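Side-chain contacts in mandelate racemase/muconate lactonizing enzyme-like protein (Roseovarius sp. TM1035, PDB 3RCY), which is of unknown specificity but, as a magnesium-binding member of the enolase superfamily, probably catalyses a reaction begun by proton abstraction beside a substrate carboxylate: residues R52-D57 against I92-G97; E69-M74 against G97-C102; L73-V78 against T264-F269. All blocks are in the same frame, centred on the assembly; numbering follows the deposited sequence.

Contact 1 (R52-D57 against I92-G97); sequences RAVIED and IGAFSG
V54 and I55 close on A94 in a small, buried, wholly apolar helix-to-helix contact within the N-terminal capping domain, where helix 48-63 packs against helix 89-110. It illustrates how the smallest side chain with a methyl group lets two helices come near: CA of I55 and CA of A94 lie only 4.9 Å apart. The single methyl of A94 points at the opposing helix and is met by one branch from each of two consecutive residues. CG1 of I55 stands 3.7 Å from CB of A94, and CG1 of V54 stands 3.8 Å from that same CB. The V54 branch gets there because it is anti to its own backbone nitrogen (chi1 169°). Beyond A94, I55 also packs on I25 and V27 of strand 24-31, while V54 reaches V46 of a second subunit. On another side of helix 89-110, S96 turns its hydroxyl back on the preceding turn, OG giving a bond of 2.6 Å to O of I92. That carbonyl also takes the helical N-H of S96, the two donors arriving from opposite faces of its plane. The two helices, backed by a three-stranded antiparallel sheet, belong to the alpha+beta capping domain of the enolase superfamily.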
# COMPACT_ATOMS: atom_id res chain seq x y z
N ARG A 52 -27.25 30.65 20.23
CA ARG A 52 -28.35 31.47 19.72
C ARG A 52 -27.89 32.43 18.62
O ARG A 52 -28.51 32.51 17.55
CB ARG A 52 -29.00 32.29 20.83
CG ARG A 52 -30.05 31.58 21.63
CD ARG A 52 -30.72 32.55 22.63
NE ARG A 52 -31.11 31.84 23.84
CZ ARG A 52 -32.29 31.27 24.03
NH1 ARG A 52 -33.23 31.32 23.08
NH2 ARG A 52 -32.55 30.64 25.17
N ALA A 53 -26.81 33.15 18.88
CA ALA A 53 -26.27 34.11 17.92
C ALA A 53 -25.82 33.40 16.64
O ALA A 53 -26.05 33.90 15.55
CB ALA A 53 -25.14 34.93 18.53
N VAL A 54 -25.20 32.23 16.79
CA VAL A 54 -24.73 31.45 15.63
C VAL A 54 -25.91 31.00 14.77
O VAL A 54 -25.91 31.17 13.54
CB VAL A 54 -23.87 30.23 16.06
CG1 VAL A 54 -23.61 29.27 14.88
CG2 VAL A 54 -22.54 30.71 16.68
N ILE A 55 -26.92 30.42 15.43
CA ILE A 55 -28.13 29.91 14.75
C ILE A 55 -28.85 31.04 14.00
O ILE A 55 -29.17 30.90 12.82
CB ILE A 55 -29.07 29.19 15.74
CG1 ILE A 55 -28.42 27.89 16.23
CG2 ILE A 55 -30.42 28.89 15.10
CD1 ILE A 55 -29.04 27.34 17.52
N GLU A 56 -29.07 32.16 14.69
CA GLU A 56 -29.70 33.33 14.08
C GLU A 56 -28.94 33.82 12.84
O GLU A 56 -29.55 34.15 11.83
CB GLU A 56 -29.87 34.47 15.12
CG GLU A 56 -30.99 34.22 16.13
CD GLU A 56 -31.01 35.23 17.29
OE1 GLU A 56 -30.13 36.12 17.32
OE2 GLU A 56 -31.90 35.13 18.16
N ASP A 57 -27.61 33.84 12.93
CA ASP A 57 -26.76 34.23 11.80
C ASP A 57 -26.94 33.29 10.61
O ASP A 57 -27.26 33.73 9.50
CB ASP A 57 -25.29 34.27 12.21
CG ASP A 57 -24.38 34.80 11.11
OD1 ASP A 57 -24.23 34.11 10.08
OD2 ASP A 57 -23.81 35.90 11.28
N ILE A 92 -22.32 24.09 11.38
CA ILE A 92 -23.09 22.97 10.83
C ILE A 92 -24.05 22.41 11.89
O ILE A 92 -25.15 21.96 11.56
CB ILE A 92 -22.16 21.88 10.22
CG1 ILE A 92 -21.36 22.44 9.02
CG2 ILE A 92 -22.95 20.65 9.79
CD1 ILE A 92 -22.21 22.91 7.82
N GLY A 93 -23.66 22.48 13.16
CA GLY A 93 -24.59 22.19 14.26
C GLY A 93 -25.82 23.08 14.19
O GLY A 93 -26.96 22.61 14.33
N ALA A 94 -25.58 24.37 13.96
CA ALA A 94 -26.66 25.33 13.75
C ALA A 94 -27.52 24.94 12.55
O ALA A 94 -28.75 24.78 12.68
CB ALA A 94 -26.11 26.76 13.60
N PHE A 95 -26.89 24.78 11.39
CA PHE A 95 -27.62 24.37 10.19
C PHE A 95 -28.46 23.10 10.38
O PHE A 95 -29.60 23.05 9.91
CB PHE A 95 -26.69 24.18 8.98
CG PHE A 95 -27.41 23.62 7.77
CD1 PHE A 95 -28.31 24.42 7.05
CD2 PHE A 95 -27.22 22.30 7.37
CE1 PHE A 95 -28.99 23.90 5.94
CE2 PHE A 95 -27.91 21.78 6.26
CZ PHE A 95 -28.80 22.59 5.55
N SER A 96 -27.88 22.08 11.01
CA SER A 96 -28.53 20.76 11.10
C SER A 96 -29.93 20.82 11.73
O SER A 96 -30.88 20.22 11.21
CB SER A 96 -27.66 19.78 11.89
OG SER A 96 -26.38 19.63 11.32
N GLY A 97 -30.04 21.54 12.85
CA GLY A 97 -31.31 21.74 13.51
C GLY A 97 -32.32 22.45 12.62
O GLY A 97 -33.48 22.07 12.58

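Contact 2 (E69-M74 against G97-C102); sequences ENIELM and GLEIAC
I71 reaches from the first turn of helix 71-80 to E99 and C102 on helix 89-110, joining two consecutive helices of the capping domain of the enolase fold that run in roughly opposite directions. The principle at work is that an acidic side chain can lie against an apolar neighbour, methylene and one carboxylate oxygen alike, when the carboxylate has its hydrogen bonds elsewhere. E99 leaves the backbone with CG anti to N (chi1 -171°) and then bends sharply at the next bond (chi2 -98°), and its chain crosses that of I71 at about a right angle. CG2 of I71 consequently lies 4.0 Å from CG of E99 and 3.6 Å from its OE2. The acid itself is held at the start of helix 290-302, where OE1 accepts from the backbone N of I291 and OE2 from that of W292; the helix end would probably favour the ionised form. The other arm of I71 goes to the neighbouring turn, placing CD1 3.8 Å from CB of C102. With an alanine here, both arms would be gone, which is likely to open a gap beside CG of E99 and CB of C102, the E99 shaft and the C102 methylene losing their apolar neighbour. One turn further along, M74 completes the contact under the cover of M63 from helix 48-63 and L4 from strand 4-12. Its chain runs straight out and then kinks at the thioether (chi3 -79°), which brings the terminal methyl, CE, to 4.1 Å from SG of C102.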
# COMPACT_ATOMS: atom_id res chain seq x y z
N GLU A 69 -37.56 23.36 0.07
CA GLU A 69 -37.16 22.27 -0.83
C GLU A 69 -35.65 22.29 -1.13
O GLU A 69 -35.06 21.25 -1.43
CB GLU A 69 -37.91 22.36 -2.17
CG GLU A 69 -39.38 21.98 -2.12
CD GLU A 69 -40.08 22.20 -3.46
OE1 GLU A 69 -39.56 22.98 -4.29
OE2 GLU A 69 -41.15 21.59 -3.68
N ASN A 70 -35.04 23.47 -1.05
CA ASN A 70 -33.67 23.64 -1.54
C ASN A 70 -32.61 23.27 -0.51
O ASN A 70 -31.79 24.11 -0.10
CB ASN A 70 -33.47 25.04 -2.13
CG ASN A 70 -34.30 25.26 -3.39
OD1 ASN A 70 -34.67 24.31 -4.07
ND2 ASN A 70 -34.62 26.52 -3.68
N ILE A 71 -32.66 22.01 -0.11
CA ILE A 71 -31.83 21.46 0.97
C ILE A 71 -30.35 21.33 0.56
O ILE A 71 -29.45 21.60 1.37
CB ILE A 71 -32.40 20.08 1.44
CG1 ILE A 71 -33.85 20.22 1.94
CG2 ILE A 71 -31.51 19.42 2.50
CD1 ILE A 71 -34.01 20.83 3.32
N GLU A 72 -30.11 20.92 -0.69
CA GLU A 72 -28.74 20.82 -1.21
C GLU A 72 -28.08 22.19 -1.20
O GLU A 72 -26.94 22.35 -0.76
CB GLU A 72 -28.72 20.26 -2.65
CG GLU A 72 -29.17 18.82 -2.81
CD GLU A 72 -28.02 17.81 -2.73
OE1 GLU A 72 -26.84 18.21 -2.55
OE2 GLU A 72 -28.31 16.61 -2.84
N LEU A 73 -28.83 23.18 -1.71
CA LEU A 73 -28.34 24.55 -1.84
C LEU A 73 -28.04 25.16 -0.47
O LEU A 73 -26.98 25.75 -0.27
CB LEU A 73 -29.34 25.41 -2.61
CG LEU A 73 -28.96 26.89 -2.81
CD1 LEU A 73 -27.63 27.07 -3.52
CD2 LEU A 73 -30.06 27.63 -3.56
N MET A 74 -28.98 25.02 0.45
CA MET A 74 -28.80 25.61 1.78
C MET A 74 -27.62 24.98 2.52
O MET A 74 -26.86 25.70 3.17
CB MET A 74 -30.09 25.55 2.60
CG MET A 74 -31.17 26.48 2.04
SD MET A 74 -32.59 26.67 3.12
CE MET A 74 -33.46 25.15 2.77
N GLY A 97 -30.04 21.54 12.85
CA GLY A 97 -31.31 21.74 13.51
C GLY A 97 -32.32 22.45 12.62
O GLY A 97 -33.48 22.07 12.58
N LEU A 98 -31.85 23.46 11.90
CA LEU A 98 -32.69 24.22 10.98
C LEU A 98 -33.14 23.35 9.80
O LEU A 98 -34.28 23.45 9.33
CB LEU A 98 -31.94 25.46 10.49
CG LEU A 98 -31.49 26.45 11.58
CD1 LEU A 98 -30.42 27.42 11.08
CD2 LEU A 98 -32.69 27.22 12.15
N GLU A 99 -32.24 22.48 9.33
CA GLU A 99 -32.54 21.55 8.22
C GLU A 99 -33.62 20.53 8.63
O GLU A 99 -34.51 20.20 7.84
CB GLU A 99 -31.25 20.86 7.74
CG GLU A 99 -31.40 20.03 6.46
CD GLU A 99 -31.58 18.53 6.68
OE1 GLU A 99 -31.99 18.11 7.79
OE2 GLU A 99 -31.35 17.75 5.70
N ILE A 100 -33.53 20.04 9.86
CA ILE A 100 -34.55 19.12 10.39
C ILE A 100 -35.93 19.79 10.42
O ILE A 100 -36.94 19.17 10.06
CB ILE A 100 -34.15 18.56 11.78
CG1 ILE A 100 -32.95 17.61 11.65
CG2 ILE A 100 -35.34 17.82 12.43
CD1 ILE A 100 -32.17 17.37 12.97
N ALA A 101 -35.97 21.06 10.84
CA ALA A 101 -37.22 21.85 10.81
C ALA A 101 -37.76 22.01 9.38
O ALA A 101 -38.97 22.01 9.18
CB ALA A 101 -37.01 23.22 11.46
N CYS A 102 -36.86 22.14 8.40
CA CYS A 102 -37.26 22.21 6.99
C CYS A 102 -37.96 20.93 6.55
O CYS A 102 -38.98 20.98 5.84
CB CYS A 102 -36.07 22.49 6.07
SG CYS A 102 -35.35 24.15 6.24

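Contact 3 (L73-V78 against T264-F269); sequences LMFRRV and TTKAEF. With RIB (alpha-D-ribofuranose), chain L; RIB (alpha-D-ribofuranose), chain M.
The backbones of F75 and T265 stand well apart, 9.9 Å between their CA atoms, so the contact is carried by side chains that span the gap. It joins helix 71-80 of the capping domain to the turn that follows strand 257-259 of the barrel and leads into helix 266-274, a domain junction of the enolase superfamily. F75, its CG anti to the backbone nitrogen (chi1 178°), brings the outer end of its ring to T265 and K266. The methyl CG2 of T265 meets the ring at its edge, in plane, 3.9 Å from CZ, while the hydroxyl of the same threonine serves the helix start: OG1 donates to O of T264 and weakly accepts from N of A267, as an N-cap. K266 bends at the end of its chain, leaving NZ oblique to the aromatic ring and 3.5 Å from CE2 of F75. Its main polar partner is E293 of helix 290-302, by a salt bridge. A water joins the two cations, accepting from NZ of K266 at 2.8 Å and from NH1 of R76 at 3.1 Å. Past the helix start lie the two bound ribofuranoses. The carboxylate of E268 is steadied by N of T264, which meets OE1 at 2.8 Å from above the carboxylate plane, and by R86 of a second subunit on OE2. OE1 also takes a weak bond from O2 of the chain M ribose. The chain L ribose instead uses the backbone, its O5 donating to O of A267 at 2.8 Å.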
# COMPACT_ATOMS: atom_id res chain seq x y z
N LEU A 73 -28.83 23.18 -1.71
CA LEU A 73 -28.34 24.55 -1.84
C LEU A 73 -28.04 25.16 -0.47
O LEU A 73 -26.98 25.75 -0.27
CB LEU A 73 -29.34 25.41 -2.61
CG LEU A 73 -28.96 26.89 -2.81
CD1 LEU A 73 -27.63 27.07 -3.52
CD2 LEU A 73 -30.06 27.63 -3.56
N MET A 74 -28.98 25.02 0.45
CA MET A 74 -28.80 25.61 1.78
C MET A 74 -27.62 24.98 2.52
O MET A 74 -26.86 25.70 3.17
CB MET A 74 -30.09 25.55 2.60
CG MET A 74 -31.17 26.48 2.04
SD MET A 74 -32.59 26.67 3.12
CE MET A 74 -33.46 25.15 2.77
N PHE A 75 -27.44 23.67 2.37
CA PHE A 75 -26.24 23.04 2.91
C PHE A 75 -24.96 23.66 2.32
O PHE A 75 -24.07 24.06 3.07
CB PHE A 75 -26.23 21.51 2.75
CG PHE A 75 -24.95 20.87 3.25
CD1 PHE A 75 -24.81 20.55 4.60
CD2 PHE A 75 -23.88 20.64 2.38
CE1 PHE A 75 -23.61 19.98 5.07
CE2 PHE A 75 -22.70 20.08 2.84
CZ PHE A 75 -22.56 19.75 4.19
N ARG A 76 -24.89 23.76 0.99
CA ARG A 76 -23.71 24.35 0.34
C ARG A 76 -23.41 25.77 0.83
O ARG A 76 -22.25 26.12 1.02
CB ARG A 76 -23.83 24.35 -1.19
CG ARG A 76 -23.86 22.97 -1.89
CD ARG A 76 -22.74 22.02 -1.43
NE ARG A 76 -21.40 22.60 -1.55
CZ ARG A 76 -20.27 21.94 -1.33
NH1 ARG A 76 -20.30 20.66 -0.97
NH2 ARG A 76 -19.10 22.58 -1.46
N ARG A 77 -24.45 26.58 0.99
CA ARG A 77 -24.29 27.95 1.47
C ARG A 77 -23.64 27.99 2.85
O ARG A 77 -22.68 28.72 3.05
CB ARG A 77 -25.64 28.65 1.54
CG ARG A 77 -26.21 29.09 0.22
CD ARG A 77 -27.59 29.70 0.45
NE ARG A 77 -28.20 30.19 -0.77
CZ ARG A 77 -29.51 30.39 -0.93
NH1 ARG A 77 -30.36 30.13 0.06
NH2 ARG A 77 -29.97 30.84 -2.09
N VAL A 78 -24.17 27.21 3.79
CA VAL A 78 -23.66 27.22 5.16
C VAL A 78 -22.27 26.58 5.22
O VAL A 78 -21.36 27.11 5.86
CB VAL A 78 -24.62 26.53 6.17
CG1 VAL A 78 -24.07 26.61 7.58
CG2 VAL A 78 -26.00 27.17 6.10
N THR A 264 -18.82 15.38 11.73
CA THR A 264 -19.78 16.19 11.01
C THR A 264 -19.55 16.22 9.51
O THR A 264 -18.42 16.41 9.04
CB THR A 264 -19.86 17.63 11.59
OG1 THR A 264 -20.89 18.35 10.90
CG2 THR A 264 -18.53 18.36 11.45
N THR A 265 -20.66 16.10 8.78
CA THR A 265 -20.73 16.05 7.30
C THR A 265 -20.10 14.80 6.70
O THR A 265 -19.26 14.14 7.33
CB THR A 265 -20.13 17.29 6.55
OG1 THR A 265 -18.71 17.12 6.42
CG2 THR A 265 -20.46 18.64 7.23
N LYS A 266 -20.49 14.50 5.47
CA LYS A 266 -19.92 13.39 4.71
C LYS A 266 -18.40 13.53 4.51
O LYS A 266 -17.72 12.53 4.33
CB LYS A 266 -20.63 13.24 3.35
CG LYS A 266 -20.46 14.44 2.40
CD LYS A 266 -21.55 14.45 1.34
CE LYS A 266 -21.59 15.78 0.57
NZ LYS A 266 -21.93 16.98 1.43
N ALA A 267 -17.88 14.76 4.52
CA ALA A 267 -16.43 14.97 4.40
C ALA A 267 -15.64 14.31 5.53
O ALA A 267 -14.46 14.01 5.36
CB ALA A 267 -16.08 16.47 4.32
N GLU A 268 -16.29 14.08 6.67
CA GLU A 268 -15.64 13.40 7.80
C GLU A 268 -16.01 11.93 7.88
O GLU A 268 -15.20 11.11 8.29
CB GLU A 268 -15.95 14.11 9.11
CG GLU A 268 -15.20 15.43 9.22
CD GLU A 268 -15.41 16.17 10.54
OE1 GLU A 268 -16.07 15.65 11.47
OE2 GLU A 268 -14.90 17.31 10.64
N PHE A 269 -17.25 11.59 7.50
CA PHE A 269 -17.67 10.19 7.55
C PHE A 269 -17.03 9.34 6.45
O PHE A 269 -16.72 8.17 6.67
CB PHE A 269 -19.19 10.06 7.54
CG PHE A 269 -19.81 10.32 8.88
CD1 PHE A 269 -19.80 9.32 9.86
CD2 PHE A 269 -20.35 11.56 9.18
CE1 PHE A 269 -20.35 9.57 11.13
CE2 PHE A 269 -20.90 11.82 10.44
CZ PHE A 269 -20.90 10.82 11.42
O5 RIB L . -13.02 16.44 5.70
C5 RIB L . -11.97 15.80 6.44
C4 RIB L . -11.25 16.87 7.23
O4 RIB L . -9.94 17.05 6.69
C3 RIB L . -11.98 18.19 7.12
O3 RIB L . -12.48 18.57 8.41
C2 RIB L . -10.98 19.16 6.52
O2 RIB L . -10.84 20.34 7.30
C1 RIB L . -9.64 18.43 6.50
O1 RIB L . -8.92 18.63 5.26
O5 RIB M . -8.53 16.03 12.15
C5 RIB M . -9.09 15.15 11.16
C4 RIB M . -10.59 15.15 11.34
O4 RIB M . -11.14 13.90 10.92
C3 RIB M . -10.98 15.29 12.80
O3 RIB M . -11.32 16.64 13.08
C2 RIB M . -12.20 14.44 12.97
O2 RIB M . -13.36 15.26 12.92
C1 RIB M . -12.20 13.49 11.79
O1 RIB M . -12.00 12.15 12.25
O HOH W 1 -22.73 18.82 -0.55

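The three contacts show how a small domain is built and then docked. Contacts 1 and 2, their centres 12 Å apart, use successive turns of helix 89-110 and share G97; contacts 2 and 3, centres 11 Å apart, share L73 and M74 on helix 71-80. F95 connects the set from the 92-97 segment: its CZ lies 3.6 Å from N of F75, and its CD1 3.7 Å from CG2 of V78. The centres of contacts 1 and 3 are 13 Å apart, and the two also meet where CG2 of I92 packs on OG1 of T264 at 3.3 Å. Contact 3 alone includes ribose-pocket residues, A267 and E268, and its barrel segment begins three residues after the magnesium-site residue E261.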